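Local coordinates for protein tryptophan--tRNA ligase (Pyrococcus horikoshii, PDB 3JXE) that catalyses the ATP-dependent attachment of L-tryptophan to tRNA(Trp), releasing AMP and diphosphate, at residues B[23-27]-B[218-222]; B[209-215]-B[236-242]; B[165-169]-B[193-199]. All coordinates share one frame. Numbering follows the deposited sequence.

Contact 1: residues B[23-27]-B[218-222]. With TYM (tryptophanyl-5'AMP), chain E.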
loop_
_atom_site.group_PDB
_atom_site.type_symbol
_atom_site.label_atom_id
_atom_site.label_comp_id
_atom_site.label_asym_id
_atom_site.label_seq_id
_atom_site.Cartn_x
_atom_site.Cartn_y
_atom_site.Cartn_z
ATOM N N LYS B 23 29.470 -8.186 -10.988
ATOM C CA LYS B 23 29.834 -6.905 -11.599
ATOM C C LYS B 23 28.598 -6.132 -12.057
ATOM O O LYS B 23 28.505 -4.922 -11.846
ATOM C CB LYS B 23 30.793 -7.111 -12.782
ATOM C CG LYS B 23 32.079 -7.897 -12.477
ATOM C CD LYS B 23 33.173 -7.034 -11.845
ATOM C CE LYS B 23 33.146 -7.097 -10.320
ATOM N NZ LYS B 23 34.196 -6.236 -9.705
ATOM N N HIS B 24 27.658 -6.843 -12.678
ATOM C CA HIS B 24 26.423 -6.257 -13.202
ATOM C C HIS B 24 25.540 -5.653 -12.116
ATOM O O HIS B 24 24.843 -4.666 -12.356
ATOM C CB HIS B 24 25.626 -7.307 -13.980
ATOM C CG HIS B 24 26.087 -7.503 -15.393
ATOM N ND1 HIS B 24 27.401 -7.765 -15.720
ATOM C CD2 HIS B 24 25.403 -7.497 -16.562
ATOM C CE1 HIS B 24 27.508 -7.898 -17.032
ATOM N NE2 HIS B 24 26.309 -7.741 -17.565
ATOM N N PHE B 25 25.573 -6.252 -10.929
ATOM C CA PHE B 25 24.729 -5.825 -9.811
ATOM C C PHE B 25 25.487 -4.954 -8.805
ATOM O O PHE B 25 24.876 -4.299 -7.957
ATOM C CB PHE B 25 24.110 -7.043 -9.112
ATOM C CG PHE B 25 22.872 -7.583 -9.790
ATOM C CD1 PHE B 25 21.868 -8.178 -9.038
ATOM C CD2 PHE B 25 22.702 -7.492 -11.169
ATOM C CE1 PHE B 25 20.724 -8.684 -9.642
ATOM C CE2 PHE B 25 21.557 -7.991 -11.784
ATOM C CZ PHE B 25 20.567 -8.588 -11.017
ATOM N N GLY B 26 26.815 -4.952 -8.909
ATOM C CA GLY B 26 27.663 -4.144 -8.037
ATOM C C GLY B 26 27.854 -4.722 -6.648
ATOM O O GLY B 26 28.222 -4.008 -5.717
ATOM N N THR B 27 27.600 -6.021 -6.509
ATOM C CA THR B 27 27.797 -6.722 -5.244
ATOM C C THR B 27 29.272 -7.085 -5.064
ATOM O O THR B 27 30.081 -6.881 -5.971
ATOM C CB THR B 27 26.930 -7.998 -5.158
ATOM O OG1 THR B 27 27.340 -8.932 -6.165
ATOM C CG2 THR B 27 25.455 -7.670 -5.344
ATOM N N ASP B 218 18.134 -9.268 -5.494
ATOM C CA ASP B 218 19.049 -8.162 -5.190
ATOM C C ASP B 218 18.610 -6.748 -5.621
ATOM O O ASP B 218 18.855 -5.791 -4.878
ATOM C CB ASP B 218 20.452 -8.470 -5.719
ATOM C CG ASP B 218 21.480 -7.469 -5.248
ATOM O OD1 ASP B 218 21.763 -7.426 -4.031
ATOM O OD2 ASP B 218 22.005 -6.720 -6.098
ATOM N N PRO B 219 17.989 -6.599 -6.816
ATOM C CA PRO B 219 17.511 -5.276 -7.238
ATOM C C PRO B 219 16.803 -4.457 -6.150
ATOM O O PRO B 219 17.010 -3.244 -6.076
ATOM C CB PRO B 219 16.549 -5.611 -8.376
ATOM C CG PRO B 219 17.153 -6.805 -8.997
ATOM C CD PRO B 219 17.722 -7.611 -7.858
ATOM N N TYR B 220 15.993 -5.111 -5.318
ATOM C CA TYR B 220 15.304 -4.443 -4.209
ATOM C C TYR B 220 16.279 -3.850 -3.200
ATOM O O TYR B 220 16.060 -2.750 -2.685
ATOM C CB TYR B 220 14.394 -5.420 -3.462
ATOM C CG TYR B 220 13.234 -5.962 -4.254
ATOM C CD1 TYR B 220 13.262 -7.261 -4.754
ATOM C CD2 TYR B 220 12.099 -5.189 -4.485
ATOM C CE1 TYR B 220 12.195 -7.774 -5.471
ATOM C CE2 TYR B 220 11.025 -5.694 -5.208
ATOM C CZ TYR B 220 11.082 -6.988 -5.696
ATOM O OH TYR B 220 10.026 -7.498 -6.410
ATOM N N TRP B 221 17.348 -4.589 -2.918
ATOM C CA TRP B 221 18.260 -4.239 -1.837
ATOM C C TRP B 221 19.178 -3.083 -2.200
ATOM O O TRP B 221 19.418 -2.209 -1.371
ATOM C CB TRP B 221 19.063 -5.458 -1.361
ATOM C CG TRP B 221 18.261 -6.739 -1.271
ATOM C CD1 TRP B 221 18.667 -7.982 -1.662
ATOM C CD2 TRP B 221 16.919 -6.895 -0.777
ATOM N NE1 TRP B 221 17.672 -8.901 -1.436
ATOM C CE2 TRP B 221 16.587 -8.262 -0.896
ATOM C CE3 TRP B 221 15.967 -6.013 -0.246
ATOM C CZ2 TRP B 221 15.344 -8.769 -0.505
ATOM C CZ3 TRP B 221 14.731 -6.518 0.144
ATOM C CH2 TRP B 221 14.433 -7.885 0.013
ATOM N N ARG B 222 19.672 -3.063 -3.438
ATOM C CA ARG B 222 20.515 -1.957 -3.891
ATOM C C ARG B 222 19.725 -0.649 -4.003
ATOM O O ARG B 222 20.302 0.437 -3.925
ATOM C CB ARG B 222 21.247 -2.293 -5.197
ATOM C CG ARG B 222 20.383 -2.310 -6.446
ATOM C CD ARG B 222 21.169 -2.793 -7.661
ATOM N NE ARG B 222 22.280 -1.905 -8.009
ATOM C CZ ARG B 222 22.991 -1.988 -9.132
ATOM N NH1 ARG B 222 22.717 -2.919 -10.042
ATOM N NH2 ARG B 222 23.982 -1.131 -9.350
HETATM P P TYM E . 10.317 -16.321 -4.434
HETATM O O1P TYM E . 9.071 -16.718 -3.742
HETATM O O2P TYM E . 10.372 -16.343 -5.912
HETATM O "O5'" TYM E . 11.526 -17.239 -3.896
HETATM C "C5'" TYM E . 11.747 -17.368 -2.487
HETATM C "C4'" TYM E . 13.238 -17.542 -2.172
HETATM O "O4'" TYM E . 13.786 -18.610 -2.994
HETATM C "C1'" TYM E . 14.927 -18.090 -3.737
HETATM N N9 TYM E . 14.943 -18.877 -5.009
HETATM C C4 TYM E . 15.851 -19.795 -5.343
HETATM N N3 TYM E . 16.958 -20.266 -4.739
HETATM C C2 TYM E . 17.705 -21.202 -5.313
HETATM N N1 TYM E . 17.389 -21.707 -6.497
HETATM C C6 TYM E . 16.295 -21.284 -7.155
HETATM N N6 TYM E . 15.991 -21.802 -8.342
HETATM C C5 TYM E . 15.492 -20.302 -6.581
HETATM N N7 TYM E . 14.377 -19.681 -6.956
HETATM C C8 TYM E . 14.042 -18.818 -5.995
HETATM C "C2'" TYM E . 14.658 -16.592 -3.858
HETATM O "O2'" TYM E . 15.887 -15.880 -3.971
HETATM C "C3'" TYM E . 14.024 -16.274 -2.509
HETATM O "O3'" TYM E . 15.048 -16.102 -1.515
HETATM N NH3 TYM E . 9.358 -11.475 -4.068
HETATM C CA TYM E . 10.022 -12.582 -3.367
HETATM C CB TYM E . 9.459 -12.704 -1.950
HETATM C CG TYM E . 10.300 -11.898 -0.913
HETATM C CD2 TYM E . 11.626 -12.096 -0.541
HETATM C CE2 TYM E . 11.952 -11.134 0.424
HETATM C CE3 TYM E . 12.585 -13.022 -0.946
HETATM C CD1 TYM E . 9.866 -10.848 -0.179
HETATM N NE1 TYM E . 10.891 -10.365 0.657
HETATM C CZ2 TYM E . 13.228 -11.106 0.975
HETATM C CZ3 TYM E . 13.866 -12.986 -0.393
HETATM C CH2 TYM E . 14.188 -12.029 0.568
HETATM C C TYM E . 9.779 -13.898 -4.115
HETATM O O TYM E . 8.780 -14.040 -4.822
HETATM O OPP TYM E . 10.753 -14.847 -3.915
#
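A phenylalanine ring resting against a carboxylate is the odd feature of this contact: CD1 of F25 lies 3.3 Å from OD2 of D218, and the same oxygen is 3.7 Å from CG2 of T27. No hydrogen bond links residues 23-27 to residues 218-222. The F25 ring instead reaches across to P219, with CE1 of F25 3.7 Å from CD of P219, so that it packs beside D218 and P219 of helix 218-227.

Helix 18-25 stops here. G26, the first residue beyond it, has positive phi (78°), a conformation that favours glycine, and the chain continues through T27 into strand 28-29. The carbonyl of F25 faces R222: O of F25 lies 3.2 Å from CZ of R222, over one face of the guanidinium. Its distance to NH1 of R222, 3.3 Å, is short, but the angle is too poor for a hydrogen bond. That carbonyl is bonded instead to R59 of strand 55-59, which also forms a salt bridge with OD2 of D218. The hydroxyl of T27 pairs with S57 of the same strand.

One turn of the helix therefore looks two ways. D218 faces the N-terminal segment, whereas CZ2 of W221 comes within 3.5 Å of CZ2 of the indole of TYM, which meets the W221 ring at its edge. The chemistry implies an indirect polar link: the F25 ring and the T27 methyl CG2 border a carboxylate whose charge is balanced by R59, and R59 joins both segments through polar bonds that they do not make with each other.

Contact 2: residues B[209-215]-B[236-242]. With TYM (tryptophanyl-5'AMP), chain E.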
loop_
_atom_site.group_PDB
_atom_site.type_symbol
_atom_site.label_atom_id
_atom_site.label_comp_id
_atom_site.label_asym_id
_atom_site.label_seq_id
_atom_site.Cartn_x
_atom_site.Cartn_y
_atom_site.Cartn_z
ATOM N N CYS B 209 20.188 -4.757 8.983
ATOM C CA CYS B 209 19.496 -5.946 8.492
ATOM C C CYS B 209 20.383 -6.842 7.634
ATOM O O CYS B 209 21.219 -6.349 6.879
ATOM C CB CYS B 209 18.272 -5.520 7.683
ATOM S SG CYS B 209 17.231 -6.875 7.126
ATOM N N LEU B 210 20.191 -8.156 7.754
ATOM C CA LEU B 210 20.848 -9.134 6.883
ATOM C C LEU B 210 19.786 -9.908 6.113
ATOM O O LEU B 210 18.844 -10.439 6.708
ATOM C CB LEU B 210 21.707 -10.111 7.694
ATOM C CG LEU B 210 23.019 -10.695 7.136
ATOM C CD1 LEU B 210 23.414 -11.934 7.927
ATOM C CD2 LEU B 210 22.987 -11.025 5.648
ATOM N N ILE B 211 19.940 -9.970 4.791
ATOM C CA ILE B 211 18.984 -10.672 3.934
ATOM C C ILE B 211 19.616 -11.864 3.200
ATOM O O ILE B 211 20.307 -11.680 2.190
ATOM C CB ILE B 211 18.293 -9.716 2.927
ATOM C CG1 ILE B 211 17.614 -8.559 3.670
ATOM C CG2 ILE B 211 17.279 -10.480 2.075
ATOM C CD1 ILE B 211 17.238 -7.388 2.790
ATOM N N PRO B 212 19.396 -13.088 3.719
ATOM C CA PRO B 212 19.790 -14.302 3.011
ATOM C C PRO B 212 18.755 -14.685 1.949
ATOM O O PRO B 212 17.613 -15.021 2.281
ATOM C CB PRO B 212 19.847 -15.364 4.122
ATOM C CG PRO B 212 19.492 -14.652 5.408
ATOM C CD PRO B 212 18.787 -13.401 5.021
ATOM N N ALA B 213 19.161 -14.612 0.684
ATOM C CA ALA B 213 18.301 -14.952 -0.450
ATOM C C ALA B 213 19.157 -15.310 -1.664
ATOM O O ALA B 213 20.386 -15.308 -1.581
ATOM C CB ALA B 213 17.369 -13.791 -0.776
ATOM N N ALA B 214 18.515 -15.635 -2.782
ATOM C CA ALA B 214 19.248 -15.843 -4.029
ATOM C C ALA B 214 19.478 -14.510 -4.732
ATOM O O ALA B 214 18.782 -13.524 -4.466
ATOM C CB ALA B 214 18.524 -16.832 -4.942
ATOM N N ILE B 215 20.457 -14.497 -5.632
ATOM C CA ILE B 215 20.918 -13.279 -6.297
ATOM C C ILE B 215 19.809 -12.526 -7.059
ATOM O O ILE B 215 19.927 -11.324 -7.297
ATOM C CB ILE B 215 22.150 -13.600 -7.213
ATOM C CG1 ILE B 215 23.299 -12.585 -7.025
ATOM C CG2 ILE B 215 21.732 -13.871 -8.669
ATOM C CD1 ILE B 215 22.994 -11.131 -7.344
ATOM N N THR B 236 20.935 -2.003 4.186
ATOM C CA THR B 236 20.817 -3.437 4.459
ATOM C C THR B 236 21.977 -4.282 3.928
ATOM O O THR B 236 22.512 -4.026 2.847
ATOM C CB THR B 236 19.462 -4.013 3.955
ATOM O OG1 THR B 236 19.297 -5.350 4.439
ATOM C CG2 THR B 236 19.376 -4.010 2.426
ATOM N N ALA B 237 22.362 -5.278 4.721
ATOM C CA ALA B 237 23.338 -6.274 4.308
ATOM C C ALA B 237 22.616 -7.428 3.623
ATOM O O ALA B 237 21.414 -7.622 3.818
ATOM C CB ALA B 237 24.132 -6.770 5.507
ATOM N N ALA B 238 23.349 -8.192 2.820
ATOM C CA ALA B 238 22.760 -9.308 2.090
ATOM C C ALA B 238 23.734 -10.463 1.889
ATOM O O ALA B 238 24.946 -10.260 1.796
ATOM C CB ALA B 238 22.214 -8.836 0.743
ATOM N N LEU B 239 23.184 -11.673 1.842
ATOM C CA LEU B 239 23.920 -12.857 1.422
ATOM C C LEU B 239 23.209 -13.453 0.217
ATOM O O LEU B 239 22.038 -13.830 0.302
ATOM C CB LEU B 239 24.011 -13.882 2.555
ATOM C CG LEU B 239 25.000 -13.621 3.693
ATOM C CD1 LEU B 239 24.641 -14.471 4.898
ATOM C CD2 LEU B 239 26.436 -13.884 3.256
ATOM N N HIS B 240 23.916 -13.520 -0.905
ATOM C CA HIS B 240 23.335 -13.992 -2.157
ATOM C C HIS B 240 23.755 -15.421 -2.462
ATOM O O HIS B 240 24.946 -15.741 -2.459
ATOM C CB HIS B 240 23.736 -13.079 -3.320
ATOM C CG HIS B 240 23.522 -11.623 -3.047
ATOM N ND1 HIS B 240 24.561 -10.757 -2.779
ATOM C CD2 HIS B 240 22.391 -10.881 -2.997
ATOM C CE1 HIS B 240 24.078 -9.545 -2.579
ATOM N NE2 HIS B 240 22.764 -9.593 -2.704
ATOM N N SER B 241 22.770 -16.278 -2.723
ATOM C CA SER B 241 23.040 -17.647 -3.143
ATOM C C SER B 241 22.944 -17.769 -4.657
ATOM O O SER B 241 22.368 -16.907 -5.326
ATOM C CB SER B 241 22.067 -18.625 -2.476
ATOM O OG SER B 241 20.812 -18.641 -3.135
ATOM N N LYS B 242 23.517 -18.845 -5.190
ATOM C CA LYS B 242 23.324 -19.207 -6.588
ATOM C C LYS B 242 21.930 -19.806 -6.759
ATOM O O LYS B 242 21.137 -19.839 -5.813
ATOM C CB LYS B 242 24.394 -20.205 -7.043
ATOM C CG LYS B 242 25.798 -19.633 -7.140
ATOM C CD LYS B 242 26.803 -20.707 -7.526
ATOM C CE LYS B 242 28.228 -20.177 -7.447
ATOM N NZ LYS B 242 29.228 -21.232 -7.781
HETATM P P TYM E . 10.317 -16.321 -4.434
HETATM O O1P TYM E . 9.071 -16.718 -3.742
HETATM O O2P TYM E . 10.372 -16.343 -5.912
HETATM O "O5'" TYM E . 11.526 -17.239 -3.896
HETATM C "C5'" TYM E . 11.747 -17.368 -2.487
HETATM C "C4'" TYM E . 13.238 -17.542 -2.172
HETATM O "O4'" TYM E . 13.786 -18.610 -2.994
HETATM C "C1'" TYM E . 14.927 -18.090 -3.737
HETATM N N9 TYM E . 14.943 -18.877 -5.009
HETATM C C4 TYM E . 15.851 -19.795 -5.343
HETATM N N3 TYM E . 16.958 -20.266 -4.739
HETATM C C2 TYM E . 17.705 -21.202 -5.313
HETATM N N1 TYM E . 17.389 -21.707 -6.497
HETATM C C6 TYM E . 16.295 -21.284 -7.155
HETATM N N6 TYM E . 15.991 -21.802 -8.342
HETATM C C5 TYM E . 15.492 -20.302 -6.581
HETATM N N7 TYM E . 14.377 -19.681 -6.956
HETATM C C8 TYM E . 14.042 -18.818 -5.995
HETATM C "C2'" TYM E . 14.658 -16.592 -3.858
HETATM O "O2'" TYM E . 15.887 -15.880 -3.971
HETATM C "C3'" TYM E . 14.024 -16.274 -2.509
HETATM O "O3'" TYM E . 15.048 -16.102 -1.515
HETATM N NH3 TYM E . 9.358 -11.475 -4.068
HETATM C CA TYM E . 10.022 -12.582 -3.367
HETATM C CB TYM E . 9.459 -12.704 -1.950
HETATM C CG TYM E . 10.300 -11.898 -0.913
HETATM C CD2 TYM E . 11.626 -12.096 -0.541
HETATM C CE2 TYM E . 11.952 -11.134 0.424
HETATM C CE3 TYM E . 12.585 -13.022 -0.946
HETATM C CD1 TYM E . 9.866 -10.848 -0.179
HETATM N NE1 TYM E . 10.891 -10.365 0.657
HETATM C CZ2 TYM E . 13.228 -11.106 0.975
HETATM C CZ3 TYM E . 13.866 -12.986 -0.393
HETATM C CH2 TYM E . 14.188 -12.029 0.568
HETATM C C TYM E . 9.779 -13.898 -4.115
HETATM O O TYM E . 8.780 -14.040 -4.822
HETATM O OPP TYM E . 10.753 -14.847 -3.915
#
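Six backbone hydrogen bonds hold strands 209-214 and 237-241 side by side. The donors alternate between the strands: N of A237 to O of C209 (2.7 Å), N of I211 to O of A237 (2.9 Å), N of L239 to O of I211 (2.9 Å), N of A213 to O of L239 (3.0 Å), N of S241 to O of A213 (2.8 Å) and N of I215 to O of S241 (3.1 Å). This is parallel pairing, with an angle of 14° between the strand axes. CA-H...O contacts fill in between, such as CA of H240 to O of A213 at 3.3 Å.

Side chains divide between the two faces. L210, P212 and L239 share one face with A237, CD2 of L210 meeting CG of L239 at 3.8 Å, and L100 of helix 88-104 touches all three larger side chains. On the other face are I211, A213, A238 and H240. Just beyond the strand end, CG1 of I215 packs on CB of H240 at 3.8 Å. The H240 imidazole makes polar bonds, to S57 and weakly to D218.

The ribose and adenine contacts gather at the C-terminal end. N of A214 donates to O2' of TYM (2.9 Å), CB of A213 lies 3.4 Å from O3' of TYM, and O of K242 lies 3.7 Å from C2 of the adenine. Further back, CG2 of I211 touches CH2 of the indole at 3.8 Å.

Helix 218-227 connects the strands, making a beta-alpha-beta crossover of the Rossmann fold, with the adenylate at the C-terminal strand ends as in other class I aminoacyl-tRNA synthetases.

Contact 3: residues B[165-169]-B[193-199]. With TYM (tryptophanyl-5'AMP), chain E.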
loop_
_atom_site.group_PDB
_atom_site.type_symbol
_atom_site.label_atom_id
_atom_site.label_comp_id
_atom_site.label_asym_id
_atom_site.label_seq_id
_atom_site.Cartn_x
_atom_site.Cartn_y
_atom_site.Cartn_z
ATOM N N ALA B 165 6.155 1.386 4.326
ATOM C CA ALA B 165 6.652 1.547 2.957
ATOM C C ALA B 165 6.579 2.988 2.453
ATOM O O ALA B 165 7.356 3.382 1.581
ATOM C CB ALA B 165 5.902 0.626 2.010
ATOM N N ILE B 166 5.647 3.761 3.005
ATOM C CA ILE B 166 5.393 5.137 2.563
ATOM C C ILE B 166 6.660 6.016 2.474
ATOM O O ILE B 166 6.881 6.650 1.439
ATOM C CB ILE B 166 4.258 5.820 3.397
ATOM C CG1 ILE B 166 2.921 5.083 3.223
ATOM C CG2 ILE B 166 4.100 7.294 3.032
ATOM C CD1 ILE B 166 2.374 5.057 1.795
ATOM N N PRO B 167 7.490 6.061 3.543
ATOM C CA PRO B 167 8.732 6.839 3.465
ATOM C C PRO B 167 9.562 6.612 2.191
ATOM O O PRO B 167 9.921 7.583 1.524
ATOM C CB PRO B 167 9.500 6.383 4.706
ATOM C CG PRO B 167 8.430 6.081 5.683
ATOM C CD PRO B 167 7.328 5.449 4.877
ATOM N N ILE B 168 9.850 5.356 1.853
ATOM C CA ILE B 168 10.647 5.054 0.656
ATOM C C ILE B 168 9.826 5.116 -0.644
ATOM O O ILE B 168 10.383 5.248 -1.734
ATOM C CB ILE B 168 11.433 3.709 0.781
ATOM C CG1 ILE B 168 12.609 3.689 -0.208
ATOM C CG2 ILE B 168 10.505 2.499 0.606
ATOM C CD1 ILE B 168 13.696 2.684 0.108
ATOM N N ALA B 169 8.504 5.037 -0.520
ATOM C CA ALA B 169 7.617 5.182 -1.672
ATOM C C ALA B 169 7.585 6.632 -2.163
ATOM O O ALA B 169 7.092 6.914 -3.257
ATOM C CB ALA B 169 6.221 4.697 -1.334
ATOM N N PHE B 193 4.267 0.040 -7.240
ATOM C CA PHE B 193 4.381 0.379 -5.826
ATOM C C PHE B 193 5.115 -0.690 -5.029
ATOM O O PHE B 193 5.815 -0.377 -4.065
ATOM C CB PHE B 193 2.999 0.604 -5.222
ATOM C CG PHE B 193 3.025 0.972 -3.763
ATOM C CD1 PHE B 193 2.642 0.050 -2.796
ATOM C CD2 PHE B 193 3.435 2.237 -3.356
ATOM C CE1 PHE B 193 2.665 0.383 -1.447
ATOM C CE2 PHE B 193 3.460 2.578 -2.010
ATOM C CZ PHE B 193 3.077 1.649 -1.053
ATOM N N PHE B 194 4.962 -1.946 -5.444
ATOM C CA PHE B 194 5.412 -3.087 -4.647
ATOM C C PHE B 194 6.858 -3.061 -4.121
ATOM O O PHE B 194 7.091 -3.493 -2.994
ATOM C CB PHE B 194 5.128 -4.425 -5.345
ATOM C CG PHE B 194 5.666 -5.606 -4.591
ATOM C CD1 PHE B 194 6.843 -6.227 -4.996
ATOM C CD2 PHE B 194 5.028 -6.061 -3.440
ATOM C CE1 PHE B 194 7.360 -7.299 -4.284
ATOM C CE2 PHE B 194 5.539 -7.132 -2.722
ATOM C CZ PHE B 194 6.709 -7.753 -3.145
ATOM N N PRO B 195 7.835 -2.580 -4.924
ATOM C CA PRO B 195 9.206 -2.534 -4.399
ATOM C C PRO B 195 9.326 -1.851 -3.031
ATOM O O PRO B 195 10.174 -2.240 -2.225
ATOM C CB PRO B 195 9.958 -1.735 -5.463
ATOM C CG PRO B 195 9.226 -2.022 -6.711
ATOM C CD PRO B 195 7.780 -2.101 -6.319
ATOM N N ALA B 196 8.476 -0.857 -2.773
ATOM C CA ALA B 196 8.425 -0.191 -1.471
ATOM C C ALA B 196 8.015 -1.158 -0.358
ATOM O O ALA B 196 8.519 -1.073 0.763
ATOM C CB ALA B 196 7.485 1.004 -1.517
ATOM N N ILE B 197 7.107 -2.078 -0.683
ATOM C CA ILE B 197 6.628 -3.092 0.256
ATOM C C ILE B 197 7.713 -4.122 0.606
ATOM O O ILE B 197 7.857 -4.490 1.771
ATOM C CB ILE B 197 5.344 -3.796 -0.278
ATOM C CG1 ILE B 197 4.187 -2.794 -0.422
ATOM C CG2 ILE B 197 4.943 -4.984 0.596
ATOM C CD1 ILE B 197 3.594 -2.285 0.892
ATOM N N GLN B 198 8.475 -4.576 -0.389
ATOM C CA GLN B 198 9.527 -5.574 -0.149
ATOM C C GLN B 198 10.751 -4.985 0.559
ATOM O O GLN B 198 11.480 -5.698 1.253
ATOM C CB GLN B 198 9.933 -6.291 -1.444
ATOM C CG GLN B 198 10.977 -7.397 -1.236
ATOM C CD GLN B 198 10.931 -8.491 -2.286
ATOM O OE1 GLN B 198 9.936 -8.661 -2.987
ATOM N NE2 GLN B 198 12.011 -9.256 -2.383
ATOM N N ILE B 199 10.967 -3.687 0.378
ATOM C CA ILE B 199 12.054 -2.980 1.050
ATOM C C ILE B 199 11.691 -2.691 2.514
ATOM O O ILE B 199 12.548 -2.759 3.399
ATOM C CB ILE B 199 12.426 -1.679 0.289
ATOM C CG1 ILE B 199 13.288 -2.015 -0.933
ATOM C CG2 ILE B 199 13.153 -0.696 1.195
ATOM C CD1 ILE B 199 13.297 -0.944 -2.011
HETATM P P TYM E . 10.317 -16.321 -4.434
HETATM O O1P TYM E . 9.071 -16.718 -3.742
HETATM O O2P TYM E . 10.372 -16.343 -5.912
HETATM O "O5'" TYM E . 11.526 -17.239 -3.896
HETATM C "C5'" TYM E . 11.747 -17.368 -2.487
HETATM C "C4'" TYM E . 13.238 -17.542 -2.172
HETATM O "O4'" TYM E . 13.786 -18.610 -2.994
HETATM C "C1'" TYM E . 14.927 -18.090 -3.737
HETATM N N9 TYM E . 14.943 -18.877 -5.009
HETATM C C4 TYM E . 15.851 -19.795 -5.343
HETATM N N3 TYM E . 16.958 -20.266 -4.739
HETATM C C2 TYM E . 17.705 -21.202 -5.313
HETATM N N1 TYM E . 17.389 -21.707 -6.497
HETATM C C6 TYM E . 16.295 -21.284 -7.155
HETATM N N6 TYM E . 15.991 -21.802 -8.342
HETATM C C5 TYM E . 15.492 -20.302 -6.581
HETATM N N7 TYM E . 14.377 -19.681 -6.956
HETATM C C8 TYM E . 14.042 -18.818 -5.995
HETATM C "C2'" TYM E . 14.658 -16.592 -3.858
HETATM O "O2'" TYM E . 15.887 -15.880 -3.971
HETATM C "C3'" TYM E . 14.024 -16.274 -2.509
HETATM O "O3'" TYM E . 15.048 -16.102 -1.515
HETATM N NH3 TYM E . 9.358 -11.475 -4.068
HETATM C CA TYM E . 10.022 -12.582 -3.367
HETATM C CB TYM E . 9.459 -12.704 -1.950
HETATM C CG TYM E . 10.300 -11.898 -0.913
HETATM C CD2 TYM E . 11.626 -12.096 -0.541
HETATM C CE2 TYM E . 11.952 -11.134 0.424
HETATM C CE3 TYM E . 12.585 -13.022 -0.946
HETATM C CD1 TYM E . 9.866 -10.848 -0.179
HETATM N NE1 TYM E . 10.891 -10.365 0.657
HETATM C CZ2 TYM E . 13.228 -11.106 0.975
HETATM C CZ3 TYM E . 13.866 -12.986 -0.393
HETATM C CH2 TYM E . 14.188 -12.029 0.568
HETATM C C TYM E . 9.779 -13.898 -4.115
HETATM O O TYM E . 8.780 -14.040 -4.822
HETATM O OPP TYM E . 10.753 -14.847 -3.915
#
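Small residues let two helices come close: A165, I168 and A169 form a shallow hollow that takes the methyl of A196, where the axes of segments 165-169 and 193-199 approach to 8.4 Å, crossing at 130°. CB of A196 lies 3.9 Å from CB of A165, 3.9 Å from CB of A169 and 4.0 Å from CG2 of I168. In return CB of A165 presses on the backbone, 3.4 Å from O of A196, and meets CD1 of I197 at 3.9 Å. Bulkier side chains close the margins. At one end the F193 ring lies against A169, CE2 of F193 being 3.5 Å from CB of A169; at the other, CD1 of I168 meets CG2 of I199 at 3.6 Å.

The second subunit packs against this pair, its F193 stacking on F193 here. On the side away from helix 160-171, Q198 lies between helices 114-120 and 218-227, where its OE1 accepts a hydrogen bond from NH3 of TYM (3.1 Å).

Overall arrangement
Along the chain the order is 23-27, 165-169, 193-199, 209-215, 218-222 and 236-242. Contact 3 closes before contact 2 opens, while contact 1 joins the N-terminal region to the helix between the two strands of contact 2. Contacts 1 and 2 have centres about 10 Å apart and touch, notably W221 on I211 and F25 on I215. Contact 3, at the subunit interface, lies about 17 Å from contact 1 and 18 Å from contact 2, centre to centre; it touches contact 1 through Y220 on F194, Q198 and I199, and W221 on Q198. Each contact has residues at TYM (W221; I211, A213, A214 and K242; Q198); segments 23-27 and 165-169 pack behind the elements that do.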